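Local coordinates for uncharacterized protein (Bacteroides caccae, PDB 3NO2) that is of unknown function but folds as a six-bladed beta-propeller, part of which resembles the Mal s 1 allergenic protein-like family, at residues N15-I20 / W29-E34; T118-P123 / L142-E147; N175-V180 / F188-L193. All coordinates share one frame; numbering follows the deposited sequence.

Interaction 1 of 3, residues N15-I20 / W29-E34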
ATOM      1  N   ASN A  15      13.933  -2.369   7.639  1.00  7.23           N
ATOM      2  CA  ASN A  15      14.962  -2.538   6.614  1.00  8.37           C
ATOM      3  C   ASN A  15      15.025  -3.875   5.907  1.00  9.45           C
ATOM      4  O   ASN A  15      16.074  -4.236   5.340  1.00  9.45           O
ATOM      5  CB  ASN A  15      16.340  -2.156   7.193  1.00 10.04           C
ATOM      6  CG  ASN A  15      16.859  -3.182   8.200  1.00 17.66           C
ATOM      7  OD1 ASN A  15      16.223  -4.210   8.500  1.00 19.65           O
ATOM      8  ND2 ASN A  15      18.062  -2.916   8.729  1.00 30.89           N
ATOM      9  N   LYS A  16      13.914  -4.612   5.920  0.50  7.92           N
ATOM     10  CA  LYS A  16      13.741  -5.900   5.232  0.50  7.95           C
ATOM     11  C   LYS A  16      12.373  -5.915   4.598  0.50  7.96           C
ATOM     12  O   LYS A  16      11.441  -5.297   5.124  0.50  8.93           O
ATOM     13  CB  LYS A  16      13.771  -7.092   6.222  0.50  7.15           C
ATOM     14  CG  LYS A  16      15.061  -7.252   7.019  0.50 15.43           C
ATOM     15  CD  LYS A  16      16.286  -7.444   6.180  0.50 15.66           C
ATOM     16  CE  LYS A  16      17.531  -7.607   7.106  0.50 17.98           C
ATOM     17  NZ  LYS A  16      18.827  -7.792   6.377  0.50 25.05           N
ATOM     18  N   ILE A  17      12.212  -6.661   3.510  1.00  6.71           N
ATOM     19  CA  ILE A  17      10.896  -7.198   3.152  1.00  7.69           C
ATOM     20  C   ILE A  17      10.914  -8.683   3.524  1.00  7.42           C
ATOM     21  O   ILE A  17      11.984  -9.285   3.640  1.00  7.68           O
ATOM     22  CB  ILE A  17      10.495  -6.960   1.678  1.00  7.41           C
ATOM     23  CG1 ILE A  17      11.497  -7.582   0.733  1.00  7.64           C
ATOM     24  CG2 ILE A  17      10.371  -5.415   1.446  1.00  8.37           C
ATOM     25  CD1 ILE A  17      11.104  -7.488  -0.715  1.00 11.25           C
ATOM     26  N   ALA A  18       9.759  -9.259   3.772  1.00  7.60           N
ATOM     27  CA  ALA A  18       9.684 -10.588   4.335  1.00  7.35           C
ATOM     28  C   ALA A  18       8.489 -11.327   3.815  1.00  6.32           C
ATOM     29  O   ALA A  18       7.498 -10.723   3.394  1.00  7.16           O
ATOM     30  CB  ALA A  18       9.675 -10.533   5.876  1.00  7.86           C
ATOM     31  N   ILE A  19       8.548 -12.660   3.878  1.00  6.44           N
ATOM     32  CA  ILE A  19       7.393 -13.509   3.648  1.00  6.41           C
ATOM     33  C   ILE A  19       7.126 -14.278   4.927  1.00  6.28           C
ATOM     34  O   ILE A  19       8.044 -14.854   5.535  1.00  7.67           O
ATOM     35  CB  ILE A  19       7.578 -14.493   2.472  1.00  6.82           C
ATOM     36  CG1 ILE A  19       7.767 -13.690   1.184  1.00  8.13           C
ATOM     37  CG2 ILE A  19       6.356 -15.466   2.366  1.00  8.77           C
ATOM     38  CD1 ILE A  19       8.256 -14.513  -0.018  1.00 10.18           C
ATOM     39  N   ILE A  20       5.875 -14.221   5.375  1.00  6.47           N
ATOM     40  CA  ILE A  20       5.422 -14.816   6.631  1.00  7.20           C
ATOM     41  C   ILE A  20       4.444 -15.946   6.284  1.00  7.39           C
ATOM     42  O   ILE A  20       3.537 -15.796   5.467  1.00  8.09           O
ATOM     43  CB  ILE A  20       4.751 -13.749   7.488  1.00  7.98           C
ATOM     44  CG1 ILE A  20       5.822 -12.720   7.920  1.00  9.55           C
ATOM     45  CG2 ILE A  20       4.067 -14.354   8.735  1.00  8.40           C
ATOM     46  CD1 ILE A  20       5.297 -11.473   8.652  1.00 11.38           C
ATOM     47  N   TRP A  29      11.320 -16.093   4.920  1.00  9.52           N
ATOM     48  CA  TRP A  29      12.190 -15.538   3.882  1.00 10.10           C
ATOM     49  C   TRP A  29      12.283 -14.049   4.118  1.00 10.89           C
ATOM     50  O   TRP A  29      11.276 -13.414   4.530  1.00  8.66           O
ATOM     51  CB  TRP A  29      11.534 -15.773   2.540  1.00 12.04           C
ATOM     52  CG  TRP A  29      12.201 -15.170   1.301  1.00 14.73           C
ATOM     53  CD1 TRP A  29      13.070 -15.791   0.461  1.00 23.36           C
ATOM     54  CD2 TRP A  29      11.964 -13.871   0.745  1.00 11.48           C
ATOM     55  NE1 TRP A  29      13.408 -14.940  -0.583  1.00 21.61           N
ATOM     56  CE2 TRP A  29      12.745 -13.757  -0.427  1.00 21.93           C
ATOM     57  CE3 TRP A  29      11.198 -12.790   1.135  1.00 12.64           C
ATOM     58  CZ2 TRP A  29      12.736 -12.601  -1.222  1.00 14.31           C
ATOM     59  CZ3 TRP A  29      11.198 -11.628   0.342  1.00 12.75           C
ATOM     60  CH2 TRP A  29      11.959 -11.554  -0.802  1.00 14.77           C
ATOM     61  N   GLU A  30      13.487 -13.490   3.965  0.50  9.93           N
ATOM     62  CA  GLU A  30      13.716 -12.040   3.988  0.50  8.91           C
ATOM     63  C   GLU A  30      14.566 -11.610   2.788  0.50  9.85           C
ATOM     64  O   GLU A  30      15.260 -12.433   2.124  0.50  7.83           O
ATOM     65  CB  GLU A  30      14.401 -11.544   5.279  0.50 10.54           C
ATOM     66  CG  GLU A  30      13.524 -11.650   6.512  0.50  8.97           C
ATOM     67  CD  GLU A  30      14.138 -11.092   7.787  0.50 14.97           C
ATOM     68  OE1 GLU A  30      15.379 -10.874   7.827  0.50 15.32           O
ATOM     69  OE2 GLU A  30      13.373 -10.870   8.763  0.50 16.92           O
ATOM     70  N   TYR A  31      14.496 -10.313   2.510  1.00  9.59           N
ATOM     71  CA  TYR A  31      15.368  -9.683   1.514  1.00  8.38           C
ATOM     72  C   TYR A  31      15.713  -8.293   2.027  1.00  9.75           C
ATOM     73  O   TYR A  31      14.838  -7.565   2.527  1.00  9.10           O
ATOM     74  CB  TYR A  31      14.635  -9.608   0.180  1.00 10.44           C
ATOM     75  CG  TYR A  31      15.429  -9.067  -0.989  1.00  8.89           C
ATOM     76  CD1 TYR A  31      15.483  -7.703  -1.264  1.00 10.07           C
ATOM     77  CD2 TYR A  31      16.147  -9.920  -1.820  1.00 10.15           C
ATOM     78  CE1 TYR A  31      16.196  -7.197  -2.324  1.00  9.11           C
ATOM     79  CE2 TYR A  31      16.883  -9.425  -2.913  1.00  9.48           C
ATOM     80  CZ  TYR A  31      16.905  -8.046  -3.157  1.00  9.75           C
ATOM     81  OH  TYR A  31      17.595  -7.527  -4.230  1.00 10.78           O
ATOM     82  N   PRO A  32      16.988  -7.897   1.959  1.00 10.44           N
ATOM     83  CA  PRO A  32      17.412  -6.671   2.615  1.00 11.11           C
ATOM     84  C   PRO A  32      17.112  -5.404   1.815  1.00  9.78           C
ATOM     85  O   PRO A  32      17.117  -5.389   0.573  1.00 11.52           O
ATOM     86  CB  PRO A  32      18.925  -6.861   2.711  1.00 13.16           C
ATOM     87  CG  PRO A  32      19.250  -7.621   1.484  1.00 14.11           C
ATOM     88  CD  PRO A  32      18.111  -8.615   1.312  1.00 11.36           C
ATOM     89  N   LEU A  33      16.837  -4.322   2.542  1.00  8.26           N
ATOM     90  CA  LEU A  33      16.754  -2.998   1.966  1.00  8.09           C
ATOM     91  C   LEU A  33      18.041  -2.242   2.332  1.00 10.79           C
ATOM     92  O   LEU A  33      18.616  -2.441   3.405  1.00 13.23           O
ATOM     93  CB  LEU A  33      15.532  -2.243   2.458  1.00  8.46           C
ATOM     94  CG  LEU A  33      14.195  -2.950   2.212  1.00  9.28           C
ATOM     95  CD1 LEU A  33      13.060  -2.123   2.770  1.00 10.34           C
ATOM     96  CD2 LEU A  33      13.955  -3.204   0.711  1.00 12.19           C
ATOM     97  N   GLU A  34      18.431  -1.306   1.484  1.00  8.80           N
ATOM     98  CA  GLU A  34      19.679  -0.550   1.669  1.00  8.07           C
ATOM     99  C   GLU A  34      19.474   0.756   2.404  1.00 10.48           C
ATOM    100  O   GLU A  34      18.356   1.227   2.623  1.00 10.57           O
ATOM    101  CB  GLU A  34      20.292  -0.283   0.285  1.00  7.97           C
ATOM    102  CG  GLU A  34      20.463  -1.561  -0.532  1.00 10.66           C
ATOM    103  CD  GLU A  34      21.395  -2.580   0.083  1.00 12.23           C
ATOM    104  OE1 GLU A  34      22.451  -2.165   0.626  1.00 15.47           O
ATOM    105  OE2 GLU A  34      21.129  -3.785   0.010  1.00 11.70           O
TER
HETATM  106  O   HOH W   1      18.781  -4.781   5.562  1.00 32.09           O
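Ile19 and Trp29 meet most closely on the apolar side of this strand pair. CG1 of Ile19 lies obliquely 3.5 Å from Trp29 CE3, while CD1 rests over the rim of one indole face. In Trp29 CG is anti to the backbone N (chi1 175°), and the indole lies side by side with Ile17. Ile17 CG1 approaches Trp29 CZ3 at 4.1 Å and also packs against Tyr31 CB; it is held in the crowded position between the backbone N and the carbonyl carbon (chi1 59°). Farther along, Leu33 CD2 reaches Ile17 CG2, and Leu33 CB lies 3.5 Å from Asn15 O. Phe52 and Ile50 of the strand 50-53 back this face, and Arg63 forms a cation-pi contact with Trp29.

The axes of strands 16-20 and 29-32 run antiparallel, at 165°. Ile17 and Tyr31 exchange two N-H...O bonds, each 2.9 Å between backbone N and O, and Ile19 N donates to Trp29 O. On the other face Ala18 CB packs against Glu30 CG, while the bent side chain of Lys16 passes Glu30 and Pro32. The methylene CG of Lys16 is 3.7 Å from Glu30 OE1, but in the conformers described the charged ends are not in contact, with Lys16 NZ 4.8 Å from that oxygen. At the end of the hairpin away from its turn the Asn15 carbonyl receives Leu33 N from well above its plane. A water donates to Asn15 O and Leu33 O and accepts from Lys16 NZ at 3.1 Å, tying the ammonium to both backbones. Strands 16-21 and 26-32 thus form the outer beta hairpin of one four-stranded antiparallel blade, as expected of a beta-propeller.

Interaction 2 of 3, residues T118-P123 / L142-E147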
ATOM      1  N   THR A 118       0.974  17.889  -8.586  1.00  9.23           N
ATOM      2  CA  THR A 118       0.068  17.940  -7.453  1.00  9.91           C
ATOM      3  C   THR A 118      -0.020  19.300  -6.815  1.00 11.89           C
ATOM      4  O   THR A 118      -0.962  19.547  -6.058  1.00 14.23           O
ATOM      5  CB  THR A 118       0.509  16.970  -6.334  1.00  9.01           C
ATOM      6  OG1 THR A 118       1.834  17.295  -5.871  1.00  8.21           O
ATOM      7  CG2 THR A 118       0.445  15.496  -6.816  1.00 10.00           C
ATOM      8  N   GLY A 119       0.989  20.111  -7.013  1.00 11.75           N
ATOM      9  CA  GLY A 119       1.067  21.396  -6.290  1.00 12.65           C
ATOM     10  C   GLY A 119       1.702  21.257  -4.904  1.00 11.45           C
ATOM     11  O   GLY A 119       1.917  22.272  -4.213  1.00 12.98           O
ATOM     12  N   ILE A 120       2.066  20.054  -4.486  1.00  8.84           N
ATOM     13  CA  ILE A 120       2.617  19.792  -3.150  1.00  8.40           C
ATOM     14  C   ILE A 120       4.134  19.776  -3.265  1.00  8.03           C
ATOM     15  O   ILE A 120       4.699  18.928  -3.963  1.00  8.29           O
ATOM     16  CB  ILE A 120       2.093  18.458  -2.612  1.00  7.61           C
ATOM     17  CG1 ILE A 120       0.590  18.544  -2.395  1.00  7.58           C
ATOM     18  CG2 ILE A 120       2.818  18.037  -1.346  1.00  7.22           C
ATOM     19  CD1 ILE A 120      -0.091  17.167  -2.204  1.00  8.99           C
ATOM     20  N   GLU A 121       4.806  20.708  -2.604  0.50  7.91           N
ATOM     21  CA  GLU A 121       6.232  20.925  -2.809  0.50  8.89           C
ATOM     22  C   GLU A 121       7.114  19.719  -2.436  0.50  7.89           C
ATOM     23  O   GLU A 121       7.928  19.265  -3.255  0.50  9.18           O
ATOM     24  CB  GLU A 121       6.669  22.211  -2.092  0.50  9.17           C
ATOM     25  CG  GLU A 121       8.182  22.462  -2.165  0.50 12.97           C
ATOM     26  CD  GLU A 121       8.601  23.932  -1.936  0.50 12.75           C
ATOM     27  OE1 GLU A 121       7.748  24.801  -1.740  0.50 19.52           O
ATOM     28  OE2 GLU A 121       9.797  24.177  -2.014  0.50 20.49           O
ATOM     29  N   ARG A 122       6.965  19.166  -1.242  1.00  7.50           N
ATOM     30  CA  ARG A 122       7.797  18.037  -0.834  1.00  7.41           C
ATOM     31  C   ARG A 122       7.291  16.738  -1.414  1.00  7.48           C
ATOM     32  O   ARG A 122       6.154  16.350  -1.167  1.00  7.45           O
ATOM     33  CB  ARG A 122       7.876  17.919   0.672  1.00  8.79           C
ATOM     34  CG  ARG A 122       9.056  17.019   1.089  1.00 11.69           C
ATOM     35  CD  ARG A 122       9.347  16.894   2.536  1.00 12.21           C
ATOM     36  NE  ARG A 122      10.461  15.951   2.686  1.00 10.37           N
ATOM     37  CZ  ARG A 122      10.548  15.036   3.616  1.00 10.71           C
ATOM     38  NH1 ARG A 122       9.694  14.946   4.599  1.00 10.54           N
ATOM     39  NH2 ARG A 122      11.546  14.141   3.536  1.00 15.55           N
ATOM     40  N   PRO A 123       8.123  16.025  -2.185  1.00  8.20           N
ATOM     41  CA  PRO A 123       7.639  14.746  -2.747  1.00  7.18           C
ATOM     42  C   PRO A 123       7.123  13.799  -1.671  1.00  7.26           C
ATOM     43  O   PRO A 123       6.107  13.116  -1.839  1.00  7.04           O
ATOM     44  CB  PRO A 123       8.878  14.208  -3.479  1.00  8.96           C
ATOM     45  CG  PRO A 123       9.568  15.448  -3.953  1.00  8.03           C
ATOM     46  CD  PRO A 123       9.433  16.400  -2.775  1.00  9.08           C
ATOM     47  N   LEU A 142      -3.434  11.752  -1.371  1.00  6.20           N
ATOM     48  CA  LEU A 142      -2.380  12.726  -1.065  1.00  5.93           C
ATOM     49  C   LEU A 142      -2.386  13.124   0.383  1.00  5.84           C
ATOM     50  O   LEU A 142      -3.415  13.467   0.949  1.00  6.83           O
ATOM     51  CB  LEU A 142      -2.523  13.979  -1.934  1.00  6.14           C
ATOM     52  CG  LEU A 142      -2.369  13.749  -3.446  1.00  6.84           C
ATOM     53  CD1 LEU A 142      -2.847  15.032  -4.215  1.00 10.08           C
ATOM     54  CD2 LEU A 142      -0.935  13.385  -3.839  1.00  7.55           C
ATOM     55  N   PHE A 143      -1.201  13.068   0.982  1.00  5.63           N
ATOM     56  CA  PHE A 143      -0.997  13.407   2.386  1.00  5.52           C
ATOM     57  C   PHE A 143      -1.264  14.884   2.675  1.00  5.42           C
ATOM     58  O   PHE A 143      -2.089  15.221   3.519  1.00  6.05           O
ATOM     59  CB  PHE A 143       0.436  13.141   2.834  1.00  5.57           C
ATOM     60  CG  PHE A 143       0.806  11.702   3.169  1.00  5.88           C
ATOM     61  CD1 PHE A 143       0.113  10.603   2.737  1.00  7.14           C
ATOM     62  CD2 PHE A 143       1.916  11.503   3.976  1.00  7.64           C
ATOM     63  CE1 PHE A 143       0.545   9.321   3.113  1.00  7.17           C
ATOM     64  CE2 PHE A 143       2.338  10.232   4.321  1.00 10.10           C
ATOM     65  CZ  PHE A 143       1.662   9.154   3.860  1.00  6.88           C
ATOM     66  N   ALA A 144      -0.542  15.780   2.007  1.00  6.21           N
ATOM     67  CA  ALA A 144      -0.489  17.175   2.456  1.00  6.27           C
ATOM     68  C   ALA A 144      -1.892  17.767   2.483  1.00  7.10           C
ATOM     69  O   ALA A 144      -2.233  18.510   3.411  1.00  7.43           O
ATOM     70  CB  ALA A 144       0.387  18.033   1.533  1.00  6.09           C
ATOM     71  N   THR A 145      -2.708  17.458   1.474  1.00  7.69           N
ATOM     72  CA  THR A 145      -4.019  18.065   1.202  1.00  7.43           C
ATOM     73  C   THR A 145      -5.165  17.128   1.610  1.00  7.69           C
ATOM     74  O   THR A 145      -6.342  17.492   1.410  1.00  8.77           O
ATOM     75  CB  THR A 145      -4.128  18.433  -0.255  1.00  7.66           C
ATOM     76  OG1 THR A 145      -3.832  17.237  -1.029  1.00  9.83           O
ATOM     77  CG2 THR A 145      -3.089  19.474  -0.654  1.00  9.95           C
ATOM     78  N   SER A 146      -4.882  15.985   2.229  1.00  7.25           N
ATOM     79  CA  SER A 146      -5.883  15.027   2.690  1.00  7.56           C
ATOM     80  C   SER A 146      -6.979  14.765   1.680  1.00  8.16           C
ATOM     81  O   SER A 146      -8.145  15.020   1.980  1.00 10.76           O
ATOM     82  CB  SER A 146      -6.557  15.500   3.988  1.00  8.33           C
ATOM     83  OG  SER A 146      -5.573  15.847   4.944  1.00 10.33           O
ATOM     84  N   GLU A 147      -6.591  14.354   0.481  0.50  6.85           N
ATOM     85  CA  GLU A 147      -7.526  14.114  -0.617  0.50  5.64           C
ATOM     86  C   GLU A 147      -7.241  12.807  -1.306  0.50  4.76           C
ATOM     87  O   GLU A 147      -6.209  12.161  -1.086  0.50  4.34           O
ATOM     88  CB  GLU A 147      -7.503  15.237  -1.641  0.50  9.53           C
ATOM     89  CG  GLU A 147      -6.211  15.434  -2.344  0.50 12.86           C
ATOM     90  CD  GLU A 147      -6.224  16.683  -3.243  0.50 12.53           C
ATOM     91  OE1 GLU A 147      -7.260  16.964  -3.889  0.50 18.14           O
ATOM     92  OE2 GLU A 147      -5.192  17.384  -3.281  0.50 12.91           O
TER
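Ile120 reaches across to the turn at 142-147 and touches three of its residues. Its CG2 meets Ala144 CB at 3.8 Å, and its CD1 lies 4.0 Å from Leu142 CB and 3.9 Å from Thr145 OG1. CG1 stands anti to the carbonyl carbon and CG2 anti to the backbone N (chi1 -65°), which lets both branches close on the Ala144 methyl; CD1, carried on by an extended chi2 (165°), abuts Leu142 and Thr145. Beside it Thr118 turns its methyl inward, CG2 to Leu142 CD2 at 3.9 Å. No hydrogen bond crosses between the segments, and the contact is made mostly by aliphatic groups meeting over a small area, with the Thr145 hydroxyl oxygen beside CD1.

In the propeller, 118-123 belongs to the connection from strand 110-116 to strand 131-132 of the next blade, and 142-147 is the tight hairpin between that blade's strands 138-142 and 147-151. The connecting segment therefore packs against a hairpin end of the blade it leads into. Phe143 to Ser146 form a type I turn, with Ser146 and Glu147 both opposite Leu142 in a G1 beta bulge.

Each side of the contact is braced from within. Thr118 OG1 accepts the N-H of Ile120 at 3.1 Å in an ST turn, and this bond fixes the threonine with its methyl directed at Leu142. Within 142-147, Thr145 OG1 donates to Glu147 OE2 at 2.6 Å, meeting that oxygen on the anti side, 27° out of the carboxylate plane; the same oxygen forms a salt bridge with Arg149. Arg149 also donates to Thr118 O, so its NH2, outside both segments, bridges them. Farther out, Gln126 binds Ile120 O, and Ala125 pairs its backbone with Ala144 and packs on Ile120.

Interaction 3 of 3, residues N175-V180 / F188-L193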
ATOM      1  N   ASN A 175     -18.282  -4.897  -4.862  1.00 24.46           N
ATOM      2  CA  ASN A 175     -19.338  -4.052  -5.435  1.00 25.69           C
ATOM      3  C   ASN A 175     -18.839  -2.876  -6.243  1.00 24.13           C
ATOM      4  O   ASN A 175     -19.639  -2.081  -6.711  1.00 24.67           O
ATOM      5  CB  ASN A 175     -20.337  -3.569  -4.354  1.00 27.62           C
ATOM      6  CG  ASN A 175     -19.760  -2.469  -3.451  1.00 33.19           C
ATOM      7  OD1 ASN A 175     -18.557  -2.180  -3.486  1.00 22.21           O
ATOM      8  ND2 ASN A 175     -20.625  -1.843  -2.652  1.00 31.26           N
ATOM      9  N   GLY A 176     -17.511  -2.731  -6.369  1.00 20.84           N
ATOM     10  CA  GLY A 176     -16.911  -1.652  -7.147  1.00 21.26           C
ATOM     11  C   GLY A 176     -16.599  -0.378  -6.355  1.00 18.65           C
ATOM     12  O   GLY A 176     -15.968   0.541  -6.894  1.00 20.29           O
ATOM     13  N   ASP A 177     -17.030  -0.327  -5.097  1.00 17.36           N
ATOM     14  CA  ASP A 177     -16.650   0.780  -4.211  1.00 16.72           C
ATOM     15  C   ASP A 177     -15.155   0.605  -3.872  1.00 13.27           C
ATOM     16  O   ASP A 177     -14.557  -0.446  -4.138  1.00 15.70           O
ATOM     17  CB  ASP A 177     -17.453   0.796  -2.909  1.00 14.35           C
ATOM     18  CG  ASP A 177     -18.896   1.264  -3.072  1.00 20.47           C
ATOM     19  OD1 ASP A 177     -19.294   1.640  -4.192  1.00 19.26           O
ATOM     20  OD2 ASP A 177     -19.593   1.261  -2.040  1.00 20.14           O
ATOM     21  N   CYS A 178     -14.559   1.643  -3.285  1.00 13.75           N
ATOM     22  CA  CYS A 178     -13.204   1.495  -2.804  1.00 14.26           C
ATOM     23  C   CYS A 178     -13.112   1.898  -1.350  1.00 12.19           C
ATOM     24  O   CYS A 178     -13.924   2.647  -0.815  1.00 14.56           O
ATOM     25  CB  CYS A 178     -12.175   2.206  -3.666  1.00 18.35           C
ATOM     26  SG  CYS A 178     -12.103   3.964  -3.470  1.00 18.55           S
ATOM     27  N   LEU A 179     -12.110   1.330  -0.721  1.00  9.77           N
ATOM     28  CA  LEU A 179     -11.730   1.695   0.629  1.00  7.99           C
ATOM     29  C   LEU A 179     -10.494   2.571   0.535  1.00  8.60           C
ATOM     30  O   LEU A 179      -9.583   2.246  -0.245  1.00  9.99           O
ATOM     31  CB  LEU A 179     -11.384   0.501   1.478  1.00  8.91           C
ATOM     32  CG  LEU A 179     -12.483  -0.535   1.695  1.00  9.61           C
ATOM     33  CD1 LEU A 179     -11.983  -1.693   2.602  1.00 12.86           C
ATOM     34  CD2 LEU A 179     -13.681   0.110   2.361  1.00 11.63           C
ATOM     35  N   VAL A 180     -10.439   3.663   1.261  1.00  7.36           N
ATOM     36  CA  VAL A 180      -9.238   4.526   1.302  1.00  7.06           C
ATOM     37  C   VAL A 180      -8.712   4.561   2.733  1.00  6.67           C
ATOM     38  O   VAL A 180      -9.421   4.949   3.677  1.00  7.87           O
ATOM     39  CB  VAL A 180      -9.518   5.931   0.792  1.00  7.16           C
ATOM     40  CG1 VAL A 180      -8.238   6.793   0.805  1.00  7.10           C
ATOM     41  CG2 VAL A 180     -10.140   5.879  -0.637  1.00 11.01           C
ATOM     42  N   PHE A 188     -10.337   4.390   8.098  1.00  7.43           N
ATOM     43  CA  PHE A 188     -10.485   4.313   6.666  1.00  8.63           C
ATOM     44  C   PHE A 188     -11.896   4.649   6.247  1.00  9.45           C
ATOM     45  O   PHE A 188     -12.818   4.652   7.104  1.00  9.88           O
ATOM     46  CB  PHE A 188     -10.044   2.945   6.124  1.00  8.21           C
ATOM     47  CG  PHE A 188     -10.836   1.762   6.587  1.00  9.74           C
ATOM     48  CD1 PHE A 188     -11.921   1.300   5.849  1.00 10.95           C
ATOM     49  CD2 PHE A 188     -10.422   1.035   7.680  1.00 11.54           C
ATOM     50  CE1 PHE A 188     -12.579   0.144   6.231  1.00 14.47           C
ATOM     51  CE2 PHE A 188     -11.093  -0.122   8.055  1.00 12.04           C
ATOM     52  CZ  PHE A 188     -12.149  -0.545   7.337  1.00 12.10           C
ATOM     53  N   VAL A 189     -12.096   4.959   4.989  1.00  8.40           N
ATOM     54  CA  VAL A 189     -13.429   5.288   4.485  1.00  9.53           C
ATOM     55  C   VAL A 189     -13.765   4.386   3.306  1.00 10.93           C
ATOM     56  O   VAL A 189     -12.875   3.826   2.666  1.00 10.03           O
ATOM     57  CB  VAL A 189     -13.563   6.756   4.062  1.00  9.29           C
ATOM     58  CG1 VAL A 189     -13.347   7.679   5.270  1.00 13.65           C
ATOM     59  CG2 VAL A 189     -12.573   7.065   2.907  1.00 12.90           C
ATOM     60  N   GLN A 190     -15.066   4.215   3.061  1.00 11.23           N
ATOM     61  CA  GLN A 190     -15.560   3.593   1.862  1.00 10.88           C
ATOM     62  C   GLN A 190     -16.149   4.685   0.970  1.00 12.33           C
ATOM     63  O   GLN A 190     -16.997   5.463   1.461  1.00 14.14           O
ATOM     64  CB  GLN A 190     -16.600   2.534   2.236  1.00 12.46           C
ATOM     65  CG  GLN A 190     -17.181   1.806   1.037  1.00 13.07           C
ATOM     66  CD  GLN A 190     -18.143   0.691   1.436  1.00 19.48           C
ATOM     67  OE1 GLN A 190     -18.032   0.136   2.524  1.00 22.02           O
ATOM     68  NE2 GLN A 190     -19.077   0.351   0.539  1.00 18.50           N
ATOM     69  N   LEU A 191     -15.713   4.719  -0.278  1.00 12.18           N
ATOM     70  CA  LEU A 191     -16.188   5.673  -1.279  1.00 15.08           C
ATOM     71  C   LEU A 191     -17.058   4.985  -2.316  1.00 19.84           C
ATOM     72  O   LEU A 191     -16.671   3.964  -2.875  1.00 18.30           O
ATOM     73  CB  LEU A 191     -15.033   6.312  -2.043  1.00 21.21           C
ATOM     74  CG  LEU A 191     -14.073   7.147  -1.231  1.00 20.36           C
ATOM     75  CD1 LEU A 191     -13.047   7.818  -2.196  1.00 20.91           C
ATOM     76  CD2 LEU A 191     -14.796   8.173  -0.399  1.00 24.96           C
ATOM     77  N   ASN A 192     -18.221   5.579  -2.584  1.00 22.75           N
ATOM     78  CA  ASN A 192     -19.168   5.036  -3.569  1.00 29.39           C
ATOM     79  C   ASN A 192     -18.609   5.274  -4.945  1.00 32.94           C
ATOM     80  O   ASN A 192     -18.123   6.387  -5.242  1.00 31.01           O
ATOM     81  CB  ASN A 192     -20.555   5.691  -3.441  1.00 29.10           C
ATOM     82  CG  ASN A 192     -21.590   5.141  -4.452  1.00 38.24           C
ATOM     83  OD1 ASN A 192     -21.815   5.735  -5.504  1.00 40.87           O
ATOM     84  ND2 ASN A 192     -22.218   4.012  -4.118  1.00 38.99           N
ATOM     85  N   LEU A 193     -18.682   4.221  -5.763  1.00 38.11           N
ATOM     86  CA  LEU A 193     -18.243   4.252  -7.168  1.00 40.98           C
ATOM     87  C   LEU A 193     -18.908   5.415  -7.940  1.00 40.89           C
ATOM     88  O   LEU A 193     -18.226   6.349  -8.389  1.00 38.89           O
ATOM     89  CB  LEU A 193     -18.552   2.893  -7.830  1.00 40.57           C
ATOM     90  CG  LEU A 193     -18.211   2.670  -9.315  1.00 44.94           C
ATOM     91  CD1 LEU A 193     -16.749   3.024  -9.627  1.00 45.31           C
ATOM     92  CD2 LEU A 193     -18.523   1.233  -9.728  1.00 46.01           C
TER
HETATM   93  O   HOH W   2     -22.085   2.168  -2.109  1.00 30.38           O
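The carboxylate of Asp177 and the amide of Gln190 meet with their planes 58° apart. Gln190 NE2 donates at 2.8 Å to the anti lone pair of Asp177 OD2, and this oxygen lies in the amide plane. The other oxygen, OD1, receives Leu193 N from above the carboxylate plane at 3.1 Å. A water bridges Asp177 OD2 to Asn192 ND2; OD1 of Asn192 accepts from Ser195 N. An Asx turn steadies the carboxylate from its own side: Asn175 OD1 accepts Asp177 N, and Asn175 ND2 adds a weak bond to Asp177 OD2. The Phe188 ring meets Leu179 obliquely, CE1 to CD2 at 4.0 Å.

Gln190 reaches Asp177 because its CG is anti to the backbone N (chi1 -180°) and the chain continues extended. Leu179 CD2 packs against Gln190 CB on the face that carries these two residues. On the face of Cys178, Val180, Val189 and Leu191, Val180 CG2 touches Leu191 CD1 at 3.8 Å and Cys178 SG lies 4.0 Å from Leu191 CB. Between the faces, paired backbone bonds link Cys178 with Leu191 and Val180 with Val189; the shortest run from Leu191 N to Cys178 O and from Val180 N to Val189 O, both 2.8 Å. Beyond the ladder, Leu193 CB packs against Gly176 O.

Strands 178-181 and 187-191 form the central hairpin of a propeller blade, flanked by strands 169-172 and 198-203. Leu179 and Phe188 pack onto Leu218 and Leu226 of the following blade, while Val180 and Val189 meet Leu163 on the opposite face.

In the fold
The three contacts follow one another along the chain and involve three different blades of the propeller, each centred about 15 to 17 Å from the centre of the chain. Interactions 1 and 3 are both hairpin strand pairs and fall on opposite sides of that centre, with their own centres 31 Å apart. Interaction 2 joins an inter-blade connection to a hairpin turn; its centre is 29 Å from that of interaction 1 and 21 Å from that of interaction 3, whose nearest atoms are about 6 Å away without touching. A bound PEG fragment, probably from the crystallisation liquor, lies about 4 Å from Gly176 of interaction 3.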